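Local atomic coordinates of tRNA (cytosine(38)-C(5))-methyltransferase (Schizosaccharomyces pombe, PDB entry 6FDF), a protein that methylates C5 of cytosine 38 in the anticodon loop of tRNA(Asp) and, to a lower level, of tRNA(Glu), using S-adenosyl-L-methionine as methyl donor. Residues E48-N53 with L296-N302; L206-W212 with R279-E285. All coordinates share one frame. Residue numbers count along the deposited sequence, not the author numbering.

How the contacts relate
Contact 2 lies within the chain interval that contact 1 brackets: the order is 48-53, 206-212, 279-285, 296-302. Contact 1 joins helix 44-54 of the Rossmann-like S-adenosylmethionine-binding domain, whose seven-stranded mixed sheet holds strand 34-41, to the loop between helices 283-289 and 305-313. Contact 2 lies farther out, where the loop before helix 219-225 meets the end of edge strand 278-279 of the small three-stranded sheet and the start of helix 283-289. Their centres are about 19 Å apart, yet they touch: Arg284 NH2 probably donates to Leu296 O at 2.8 Å, and Trp298 packs on Ala283 and Arg284. Helix 283-289 and the loop after it thus connect the region round the small sheet with the cofactor-binding domain.

Contact 1: E48-N53 with L296-N302; sequences EIYNLN and LEWSKSN
Asn53 lays its carboxamide along the backbone of Glu297, beside Leu296 CA, in a two-bond pairing: Glu297 N donates to Asn53 OD1 (2.9 Å) and Asn53 ND2 to Glu297 O (2.9 Å). With chi1 m, Asn53 ND2 also reaches back to Ile49 O (3.0 Å). Segment 48-53 is helical, part of helix 44-54 of the Rossmann-like domain, and its side chains secure the loop between helices 283-289 and 305-313. That loop is extended at Glu297, then makes a type I beta turn, Trp298 to Ser301, with Ser301 OG donating to Trp298 O (2.5 Å). CA atoms lie 6.4 Å apart for both Asn53-Leu296 and Ile49-Trp298. Ile49 (m,m) puts CD1 3.6 Å from Trp298 CB, and Leu52 CD2 comes 4.2 Å from Ser301 CB. Glu48, extended with chi1 and chi2 t, accepts from Asn302 N through OE1 (3.0 Å). Ile49, about 8 Å from bound S-adenosyl-L-homocysteine by its side chain, also touches Ile20. All three cross-segment hydrogen bonds pair a helix side chain with loop backbone, so the loop's path, rather than its side chains, supplies their partners.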
ATOM      1  N   GLU A  48       2.214  -9.875 -13.628  1.00 36.41           N
ATOM      2  CA  GLU A  48       3.530 -10.306 -14.087  1.00 41.94           C
ATOM      3  C   GLU A  48       4.569 -10.178 -12.977  1.00 40.05           C
ATOM      4  O   GLU A  48       5.341 -11.114 -12.729  1.00 41.25           O
ATOM      5  CB  GLU A  48       3.944  -9.501 -15.320  1.00 42.85           C
ATOM      6  CG  GLU A  48       5.275  -9.914 -15.916  1.00 57.57           C
ATOM      7  CD  GLU A  48       5.581  -9.185 -17.212  1.00 67.64           C
ATOM      8  OE1 GLU A  48       6.746  -9.220 -17.656  1.00 70.52           O
ATOM      9  OE2 GLU A  48       4.654  -8.572 -17.784  1.00 70.38           O
ATOM     10  N   ILE A  49       4.603  -9.025 -12.298  1.00 35.94           N
ATOM     11  CA  ILE A  49       5.505  -8.855 -11.160  1.00 35.69           C
ATOM     12  C   ILE A  49       5.128  -9.800 -10.027  1.00 35.70           C
ATOM     13  O   ILE A  49       6.000 -10.421  -9.407  1.00 38.34           O
ATOM     14  CB  ILE A  49       5.509  -7.385 -10.691  1.00 36.41           C
ATOM     15  CG1 ILE A  49       5.956  -6.460 -11.829  1.00 37.69           C
ATOM     16  CG2 ILE A  49       6.377  -7.204  -9.447  1.00 33.35           C
ATOM     17  CD1 ILE A  49       7.354  -6.751 -12.318  1.00 43.34           C
ATOM     18  N   TYR A  50       3.829  -9.955  -9.758  1.00 34.79           N
ATOM     19  CA  TYR A  50       3.413 -10.834  -8.666  1.00 35.22           C
ATOM     20  C   TYR A  50       3.941 -12.246  -8.888  1.00 37.54           C
ATOM     21  O   TYR A  50       4.562 -12.847  -8.002  1.00 36.82           O
ATOM     22  CB  TYR A  50       1.884 -10.845  -8.517  1.00 31.38           C
ATOM     23  CG  TYR A  50       1.427 -11.562  -7.255  1.00 32.59           C
ATOM     24  CD1 TYR A  50       1.510 -12.953  -7.146  1.00 33.62           C
ATOM     25  CD2 TYR A  50       0.932 -10.854  -6.169  1.00 31.31           C
ATOM     26  CE1 TYR A  50       1.120 -13.610  -5.984  1.00 36.44           C
ATOM     27  CE2 TYR A  50       0.525 -11.502  -5.011  1.00 28.90           C
ATOM     28  CZ  TYR A  50       0.630 -12.877  -4.922  1.00 32.80           C
ATOM     29  OH  TYR A  50       0.232 -13.518  -3.769  1.00 33.51           O
ATOM     30  N   ASN A  51       3.699 -12.793 -10.079  1.00 35.78           N
ATOM     31  CA  ASN A  51       4.024 -14.191 -10.333  1.00 37.00           C
ATOM     32  C   ASN A  51       5.528 -14.415 -10.407  1.00 36.37           C
ATOM     33  O   ASN A  51       6.011 -15.492 -10.038  1.00 40.52           O
ATOM     34  CB  ASN A  51       3.332 -14.646 -11.616  1.00 38.31           C
ATOM     35  CG  ASN A  51       1.830 -14.759 -11.441  1.00 42.01           C
ATOM     36  OD1 ASN A  51       1.351 -15.074 -10.355  1.00 41.72           O
ATOM     37  ND2 ASN A  51       1.081 -14.497 -12.507  1.00 45.81           N
ATOM     38  N   LEU A  52       6.276 -13.422 -10.895  1.00 37.82           N
ATOM     39  CA  LEU A  52       7.726 -13.544 -10.958  1.00 44.71           C
ATOM     40  C   LEU A  52       8.341 -13.650  -9.569  1.00 43.02           C
ATOM     41  O   LEU A  52       9.344 -14.352  -9.385  1.00 45.99           O
ATOM     42  CB  LEU A  52       8.312 -12.347 -11.706  1.00 47.78           C
ATOM     43  CG  LEU A  52       9.836 -12.226 -11.705  1.00 56.00           C
ATOM     44  CD1 LEU A  52      10.467 -13.400 -12.438  1.00 60.30           C
ATOM     45  CD2 LEU A  52      10.274 -10.901 -12.314  1.00 58.01           C
ATOM     46  N   ASN A  53       7.741 -12.994  -8.578  1.00 41.57           N
ATOM     47  CA  ASN A  53       8.314 -12.921  -7.241  1.00 40.96           C
ATOM     48  C   ASN A  53       7.718 -13.932  -6.269  1.00 41.65           C
ATOM     49  O   ASN A  53       8.439 -14.456  -5.416  1.00 45.66           O
ATOM     50  CB  ASN A  53       8.145 -11.502  -6.680  1.00 36.59           C
ATOM     51  CG  ASN A  53       9.125 -10.517  -7.295  1.00 40.50           C
ATOM     52  OD1 ASN A  53      10.245 -10.357  -6.816  1.00 38.91           O
ATOM     53  ND2 ASN A  53       8.699  -9.840  -8.359  1.00 39.95           N
ATOM     54  N   LEU A 296      12.332  -8.347  -3.968  1.00 35.88           N
ATOM     55  CA  LEU A 296      11.439  -7.801  -4.988  1.00 36.59           C
ATOM     56  C   LEU A 296      12.243  -7.454  -6.232  1.00 36.80           C
ATOM     57  O   LEU A 296      13.184  -6.658  -6.171  1.00 39.64           O
ATOM     58  CB  LEU A 296      10.709  -6.563  -4.469  1.00 35.71           C
ATOM     59  CG  LEU A 296       9.833  -5.835  -5.495  1.00 35.29           C
ATOM     60  CD1 LEU A 296       8.666  -6.706  -5.926  1.00 36.23           C
ATOM     61  CD2 LEU A 296       9.339  -4.490  -4.973  1.00 35.08           C
ATOM     62  N   GLU A 297      11.875  -8.052  -7.360  0.52 38.52           N
ATOM     63  CA  GLU A 297      12.621  -7.876  -8.593  0.52 40.99           C
ATOM     64  C   GLU A 297      11.669  -7.594  -9.743  0.52 39.96           C
ATOM     65  O   GLU A 297      10.521  -8.049  -9.753  0.52 40.82           O
ATOM     66  CB  GLU A 297      13.485  -9.113  -8.908  0.52 45.01           C
ATOM     67  CG  GLU A 297      12.706 -10.334  -9.369  0.52 47.19           C
ATOM     68  CD  GLU A 297      13.611 -11.444  -9.879  0.52 53.81           C
ATOM     69  OE1 GLU A 297      14.664 -11.685  -9.252  0.52 57.69           O
ATOM     70  OE2 GLU A 297      13.274 -12.071 -10.905  0.52 51.60           O
ATOM     71  N   TRP A 298      12.158  -6.817 -10.707  1.00 41.34           N
ATOM     72  CA  TRP A 298      11.440  -6.588 -11.953  1.00 42.75           C
ATOM     73  C   TRP A 298      12.353  -6.568 -13.170  1.00 50.39           C
ATOM     74  O   TRP A 298      11.841  -6.510 -14.293  1.00 46.80           O
ATOM     75  CB  TRP A 298      10.654  -5.271 -11.895  1.00 38.39           C
ATOM     76  CG  TRP A 298      11.484  -4.071 -11.552  1.00 40.11           C
ATOM     77  CD1 TRP A 298      12.106  -3.223 -12.425  1.00 43.02           C
ATOM     78  CD2 TRP A 298      11.777  -3.580 -10.239  1.00 35.77           C
ATOM     79  NE1 TRP A 298      12.766  -2.234 -11.735  1.00 41.00           N
ATOM     80  CE2 TRP A 298      12.581  -2.429 -10.392  1.00 42.48           C
ATOM     81  CE3 TRP A 298      11.437  -3.999  -8.949  1.00 36.80           C
ATOM     82  CZ2 TRP A 298      13.051  -1.697  -9.302  1.00 39.55           C
ATOM     83  CZ3 TRP A 298      11.904  -3.267  -7.869  1.00 36.66           C
ATOM     84  CH2 TRP A 298      12.702  -2.130  -8.054  1.00 40.23           C
ATOM     85  N   SER A 299      13.678  -6.609 -12.990  1.00 54.00           N
ATOM     86  CA  SER A 299      14.603  -6.518 -14.118  1.00 58.99           C
ATOM     87  C   SER A 299      14.371  -7.627 -15.139  1.00 59.73           C
ATOM     88  O   SER A 299      14.475  -7.393 -16.348  1.00 69.14           O
ATOM     89  CB  SER A 299      16.047  -6.547 -13.612  1.00 64.14           C
ATOM     90  OG  SER A 299      16.314  -7.737 -12.890  1.00 72.17           O
ATOM     91  N   LYS A 300      14.059  -8.840 -14.679  1.00 61.50           N
ATOM     92  CA  LYS A 300      13.824  -9.969 -15.575  1.00 65.93           C
ATOM     93  C   LYS A 300      12.428  -9.964 -16.192  1.00 69.12           C
ATOM     94  O   LYS A 300      11.978 -11.008 -16.678  1.00 73.27           O
ATOM     95  CB  LYS A 300      14.050 -11.295 -14.842  1.00 69.86           C
ATOM     96  CG  LYS A 300      15.416 -11.454 -14.187  1.00 77.82           C
ATOM     97  CD  LYS A 300      15.457 -12.710 -13.326  1.00 83.96           C
ATOM     98  CE  LYS A 300      16.442 -12.572 -12.173  1.00 88.71           C
ATOM     99  NZ  LYS A 300      17.799 -12.176 -12.639  1.00 89.64           N
ATOM    100  N   SER A 301      11.734  -8.834 -16.187  1.00 58.21           N
ATOM    101  CA  SER A 301      10.373  -8.741 -16.693  1.00 52.40           C
ATOM    102  C   SER A 301      10.312  -7.703 -17.808  1.00 50.99           C
ATOM    103  O   SER A 301      11.291  -7.016 -18.105  1.00 49.54           O
ATOM    104  CB  SER A 301       9.398  -8.376 -15.571  1.00 49.85           C
ATOM    105  OG  SER A 301       9.567  -7.019 -15.199  1.00 47.99           O
ATOM    106  N   ASN A 302       9.136  -7.590 -18.421  1.00 51.17           N
ATOM    107  CA  ASN A 302       8.840  -6.521 -19.363  1.00 57.01           C
ATOM    108  C   ASN A 302       8.359  -5.248 -18.674  1.00 50.00           C
ATOM    109  O   ASN A 302       7.949  -4.303 -19.357  1.00 47.31           O
ATOM    110  CB  ASN A 302       7.798  -6.993 -20.383  1.00 66.25           C
ATOM    111  CG  ASN A 302       8.264  -8.202 -21.180  1.00 75.33           C
ATOM    112  OD1 ASN A 302       9.436  -8.306 -21.541  1.00 71.97           O
ATOM    113  ND2 ASN A 302       7.346  -9.122 -21.455  1.00 75.63           N
TER

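Contact 2: L206-W212 with R279-E285; sequences LEIERDW and RYFTARE
A capping box opens helix 283-289 here, and the irregular loop 206-212 packs against it. Arg279, at the end of strand 278-279, extends its side chain (p,t,t) so that the guanidinium lies flat on the Trp212 ring, planes at 3° and Arg279 CZ 3.7 Å from the six-membered-ring centroid: a stacked cation-pi pair. Its NH1 bridges to Glu285 OE1 (2.9 Å). Phe281 CE1, at the ring edge, lies 3.8 Å from Leu206 CD2. Thr282 is the N-cap: OG1 accepts from Glu285 N (3.0 Å), Thr282 N returns a bond to Glu285 OE1 (2.9 Å), and OG1 donates to Glu207 OE2 (2.8 Å). That carboxylate oxygen also receives Arg210 NH2 (2.7 Å), a salt bridge within the loop. Arg284 packs its CB 3.6 Å from Glu207 OE2, while its guanidinium leads away to Leu296 O. Glu285 (m,t) completes the box, and its backbone lies closest to Leu206, CA to CA 5.8 Å; Trp212 and Arg279 are 7.4 Å apart by CA. The loop runs extended at Leu206 to Ile208 and reverses through Glu209, which has positive phi, bringing Trp212 back over Arg279. Glu285 OE2 accepts both Arg279 NH2 (3.0 Å) and Glu207 N (2.8 Å).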
ATOM      1  N   LEU A 206      18.627   4.682   1.189  1.00 36.85           N
ATOM      2  CA  LEU A 206      19.169   5.076  -0.103  1.00 39.47           C
ATOM      3  C   LEU A 206      20.064   3.993  -0.688  1.00 42.11           C
ATOM      4  O   LEU A 206      20.768   3.272   0.030  1.00 41.37           O
ATOM      5  CB  LEU A 206      19.960   6.382   0.023  1.00 38.58           C
ATOM      6  CG  LEU A 206      19.191   7.633   0.451  1.00 34.47           C
ATOM      7  CD1 LEU A 206      20.117   8.837   0.573  1.00 39.38           C
ATOM      8  CD2 LEU A 206      18.043   7.917  -0.525  1.00 35.28           C
ATOM      9  N   GLU A 207      20.050   3.906  -2.015  1.00 39.33           N
ATOM     10  CA  GLU A 207      21.103   3.199  -2.719  1.00 41.44           C
ATOM     11  C   GLU A 207      22.358   4.057  -2.698  1.00 45.00           C
ATOM     12  O   GLU A 207      22.301   5.280  -2.540  1.00 48.37           O
ATOM     13  CB  GLU A 207      20.685   2.887  -4.155  1.00 42.94           C
ATOM     14  CG  GLU A 207      19.531   1.897  -4.257  1.00 44.38           C
ATOM     15  CD  GLU A 207      19.228   1.503  -5.688  1.00 48.46           C
ATOM     16  OE1 GLU A 207      19.741   0.462  -6.153  1.00 47.75           O
ATOM     17  OE2 GLU A 207      18.483   2.248  -6.360  1.00 41.50           O
ATOM     18  N   ILE A 208      23.502   3.430  -2.907  1.00 47.43           N
ATOM     19  CA  ILE A 208      24.723   4.216  -2.886  1.00 55.27           C
ATOM     20  C   ILE A 208      25.554   4.028  -4.132  1.00 61.98           C
ATOM     21  O   ILE A 208      25.543   2.978  -4.786  1.00 66.04           O
ATOM     22  CB  ILE A 208      25.617   3.899  -1.664  1.00 59.60           C
ATOM     23  CG1 ILE A 208      26.300   2.545  -1.865  1.00 62.38           C
ATOM     24  CG2 ILE A 208      24.814   3.934  -0.394  1.00 63.88           C
ATOM     25  CD1 ILE A 208      25.469   1.387  -1.419  1.00 60.83           C
ATOM     26  N   GLU A 209      26.256   5.106  -4.466  1.00 59.74           N
ATOM     27  CA  GLU A 209      27.202   5.162  -5.565  1.00 64.12           C
ATOM     28  C   GLU A 209      26.647   4.502  -6.817  1.00 67.21           C
ATOM     29  O   GLU A 209      27.280   3.645  -7.430  1.00 72.65           O
ATOM     30  CB  GLU A 209      28.525   4.547  -5.127  1.00 74.79           C
ATOM     31  CG  GLU A 209      29.183   5.317  -3.981  1.00 79.11           C
ATOM     32  CD  GLU A 209      30.523   4.743  -3.569  1.00 86.96           C
ATOM     33  OE1 GLU A 209      30.935   3.714  -4.143  1.00 92.21           O
ATOM     34  OE2 GLU A 209      31.167   5.330  -2.673  1.00 90.99           O
ATOM     35  N   ARG A 210      25.430   4.898  -7.175  1.00 64.65           N
ATOM     36  CA  ARG A 210      24.871   4.597  -8.481  1.00 56.95           C
ATOM     37  C   ARG A 210      25.129   5.763  -9.428  1.00 57.99           C
ATOM     38  O   ARG A 210      25.500   6.863  -9.013  1.00 58.65           O
ATOM     39  CB  ARG A 210      23.366   4.325  -8.389  1.00 51.96           C
ATOM     40  CG  ARG A 210      22.974   3.083  -7.620  1.00 58.57           C
ATOM     41  CD  ARG A 210      21.510   2.754  -7.887  1.00 62.67           C
ATOM     42  NE  ARG A 210      21.232   2.602  -9.313  1.00 61.84           N
ATOM     43  CZ  ARG A 210      20.010   2.505  -9.832  1.00 62.97           C
ATOM     44  NH1 ARG A 210      19.856   2.372 -11.142  1.00 66.44           N
ATOM     45  NH2 ARG A 210      18.942   2.539  -9.045  1.00 55.19           N
ATOM     46  N   ASP A 211      24.937   5.512 -10.719  1.00 57.57           N
ATOM     47  CA  ASP A 211      24.924   6.586 -11.705  1.00 62.14           C
ATOM     48  C   ASP A 211      23.550   7.243 -11.665  1.00 54.31           C
ATOM     49  O   ASP A 211      22.552   6.632 -12.062  1.00 47.07           O
ATOM     50  CB  ASP A 211      25.247   6.050 -13.097  1.00 71.87           C
ATOM     51  CG  ASP A 211      25.358   7.151 -14.134  1.00 75.28           C
ATOM     52  OD1 ASP A 211      25.525   8.326 -13.741  1.00 74.11           O
ATOM     53  OD2 ASP A 211      25.282   6.842 -15.341  1.00 74.72           O
ATOM     54  N   TRP A 212      23.493   8.482 -11.182  1.00 54.67           N
ATOM     55  CA  TRP A 212      22.226   9.154 -10.919  1.00 50.83           C
ATOM     56  C   TRP A 212      21.669   9.900 -12.125  1.00 50.39           C
ATOM     57  O   TRP A 212      20.628  10.554 -11.994  1.00 43.95           O
ATOM     58  CB  TRP A 212      22.385  10.134  -9.749  1.00 44.65           C
ATOM     59  CG  TRP A 212      22.905   9.498  -8.497  1.00 45.72           C
ATOM     60  CD1 TRP A 212      24.058   9.811  -7.842  1.00 50.63           C
ATOM     61  CD2 TRP A 212      22.297   8.433  -7.754  1.00 39.65           C
ATOM     62  NE1 TRP A 212      24.207   9.013  -6.735  1.00 49.71           N
ATOM     63  CE2 TRP A 212      23.138   8.159  -6.657  1.00 43.06           C
ATOM     64  CE3 TRP A 212      21.121   7.690  -7.905  1.00 40.48           C
ATOM     65  CZ2 TRP A 212      22.844   7.174  -5.719  1.00 42.70           C
ATOM     66  CZ3 TRP A 212      20.830   6.712  -6.974  1.00 43.87           C
ATOM     67  CH2 TRP A 212      21.689   6.462  -5.894  1.00 39.79           C
ATOM     68  N   ARG A 279      17.485  14.844  -7.237  1.00 31.53           N
ATOM     69  CA  ARG A 279      17.096  13.663  -7.991  1.00 30.67           C
ATOM     70  C   ARG A 279      15.828  13.066  -7.399  1.00 30.31           C
ATOM     71  O   ARG A 279      15.512  13.274  -6.226  1.00 32.67           O
ATOM     72  CB  ARG A 279      18.208  12.600  -8.007  1.00 34.23           C
ATOM     73  CG  ARG A 279      18.477  11.903  -6.668  1.00 36.54           C
ATOM     74  CD  ARG A 279      19.403  10.704  -6.907  1.00 39.44           C
ATOM     75  NE  ARG A 279      19.872  10.028  -5.695  1.00 34.03           N
ATOM     76  CZ  ARG A 279      19.205   9.057  -5.074  1.00 35.64           C
ATOM     77  NH1 ARG A 279      18.017   8.665  -5.525  1.00 34.06           N
ATOM     78  NH2 ARG A 279      19.719   8.481  -3.991  1.00 35.24           N
ATOM     79  N   TYR A 280      15.100  12.316  -8.229  1.00 30.03           N
ATOM     80  CA  TYR A 280      14.021  11.482  -7.721  1.00 28.30           C
ATOM     81  C   TYR A 280      14.601  10.314  -6.933  1.00 29.76           C
ATOM     82  O   TYR A 280      15.726   9.873  -7.180  1.00 34.22           O
ATOM     83  CB  TYR A 280      13.158  10.957  -8.876  1.00 30.60           C
ATOM     84  CG  TYR A 280      12.538  12.064  -9.697  1.00 33.20           C
ATOM     85  CD1 TYR A 280      11.461  12.797  -9.202  1.00 30.84           C
ATOM     86  CD2 TYR A 280      13.022  12.378 -10.963  1.00 33.23           C
ATOM     87  CE1 TYR A 280      10.892  13.821  -9.940  1.00 29.52           C
ATOM     88  CE2 TYR A 280      12.455  13.399 -11.712  1.00 31.97           C
ATOM     89  CZ  TYR A 280      11.387  14.114 -11.196  1.00 37.77           C
ATOM     90  OH  TYR A 280      10.818  15.133 -11.933  1.00 37.72           O
ATOM     91  N   PHE A 281      13.831   9.818  -5.967  1.00 30.05           N
ATOM     92  CA  PHE A 281      14.135   8.507  -5.413  1.00 31.86           C
ATOM     93  C   PHE A 281      14.025   7.464  -6.513  1.00 31.12           C
ATOM     94  O   PHE A 281      13.157   7.554  -7.385  1.00 33.18           O
ATOM     95  CB  PHE A 281      13.180   8.167  -4.265  1.00 28.55           C
ATOM     96  CG  PHE A 281      13.397   8.999  -3.034  1.00 33.07           C
ATOM     97  CD1 PHE A 281      14.422   8.697  -2.151  1.00 33.56           C
ATOM     98  CD2 PHE A 281      12.579  10.081  -2.756  1.00 33.44           C
ATOM     99  CE1 PHE A 281      14.627   9.464  -1.016  1.00 36.23           C
ATOM    100  CE2 PHE A 281      12.781  10.849  -1.623  1.00 35.83           C
ATOM    101  CZ  PHE A 281      13.808  10.539  -0.754  1.00 35.89           C
ATOM    102  N   THR A 282      14.921   6.480  -6.485  1.00 30.48           N
ATOM    103  CA  THR A 282      14.799   5.366  -7.412  1.00 30.67           C
ATOM    104  C   THR A 282      13.617   4.490  -7.009  1.00 30.06           C
ATOM    105  O   THR A 282      13.134   4.544  -5.875  1.00 33.82           O
ATOM    106  CB  THR A 282      16.081   4.535  -7.431  1.00 35.14           C
ATOM    107  OG1 THR A 282      16.159   3.764  -6.225  1.00 35.76           O
ATOM    108  CG2 THR A 282      17.307   5.436  -7.533  1.00 35.88           C
ATOM    109  N   ALA A 283      13.148   3.664  -7.950  1.00 33.73           N
ATOM    110  CA  ALA A 283      12.047   2.764  -7.613  1.00 32.48           C
ATOM    111  C   ALA A 283      12.449   1.786  -6.516  1.00 31.32           C
ATOM    112  O   ALA A 283      11.616   1.427  -5.675  1.00 31.36           O
ATOM    113  CB  ALA A 283      11.565   2.008  -8.852  1.00 30.42           C
ATOM    114  N   ARG A 284      13.720   1.371  -6.491  1.00 32.29           N
ATOM    115  CA  ARG A 284      14.197   0.520  -5.404  1.00 35.44           C
ATOM    116  C   ARG A 284      14.102   1.235  -4.062  1.00 34.86           C
ATOM    117  O   ARG A 284      13.719   0.632  -3.052  1.00 31.98           O
ATOM    118  CB  ARG A 284      15.637   0.078  -5.669  1.00 37.93           C
ATOM    119  CG  ARG A 284      16.281  -0.627  -4.479  1.00 36.82           C
ATOM    120  CD  ARG A 284      15.598  -1.961  -4.215  1.00 36.65           C
ATOM    121  NE  ARG A 284      15.719  -2.875  -5.342  1.00 37.62           N
ATOM    122  CZ  ARG A 284      15.001  -3.985  -5.477  1.00 36.45           C
ATOM    123  NH1 ARG A 284      14.111  -4.311  -4.548  1.00 36.37           N
ATOM    124  NH2 ARG A 284      15.179  -4.768  -6.535  1.00 41.87           N
ATOM    125  N   GLU A 285      14.438   2.525  -4.035  1.00 31.71           N
ATOM    126  CA  GLU A 285      14.359   3.280  -2.789  1.00 32.52           C
ATOM    127  C   GLU A 285      12.911   3.469  -2.359  1.00 30.90           C
ATOM    128  O   GLU A 285      12.599   3.385  -1.165  1.00 31.89           O
ATOM    129  CB  GLU A 285      15.070   4.624  -2.950  1.00 31.07           C
ATOM    130  CG  GLU A 285      16.583   4.457  -3.128  1.00 31.13           C
ATOM    131  CD  GLU A 285      17.272   5.733  -3.569  1.00 36.71           C
ATOM    132  OE1 GLU A 285      16.595   6.600  -4.160  1.00 35.13           O
ATOM    133  OE2 GLU A 285      18.497   5.858  -3.343  1.00 37.24           O
TER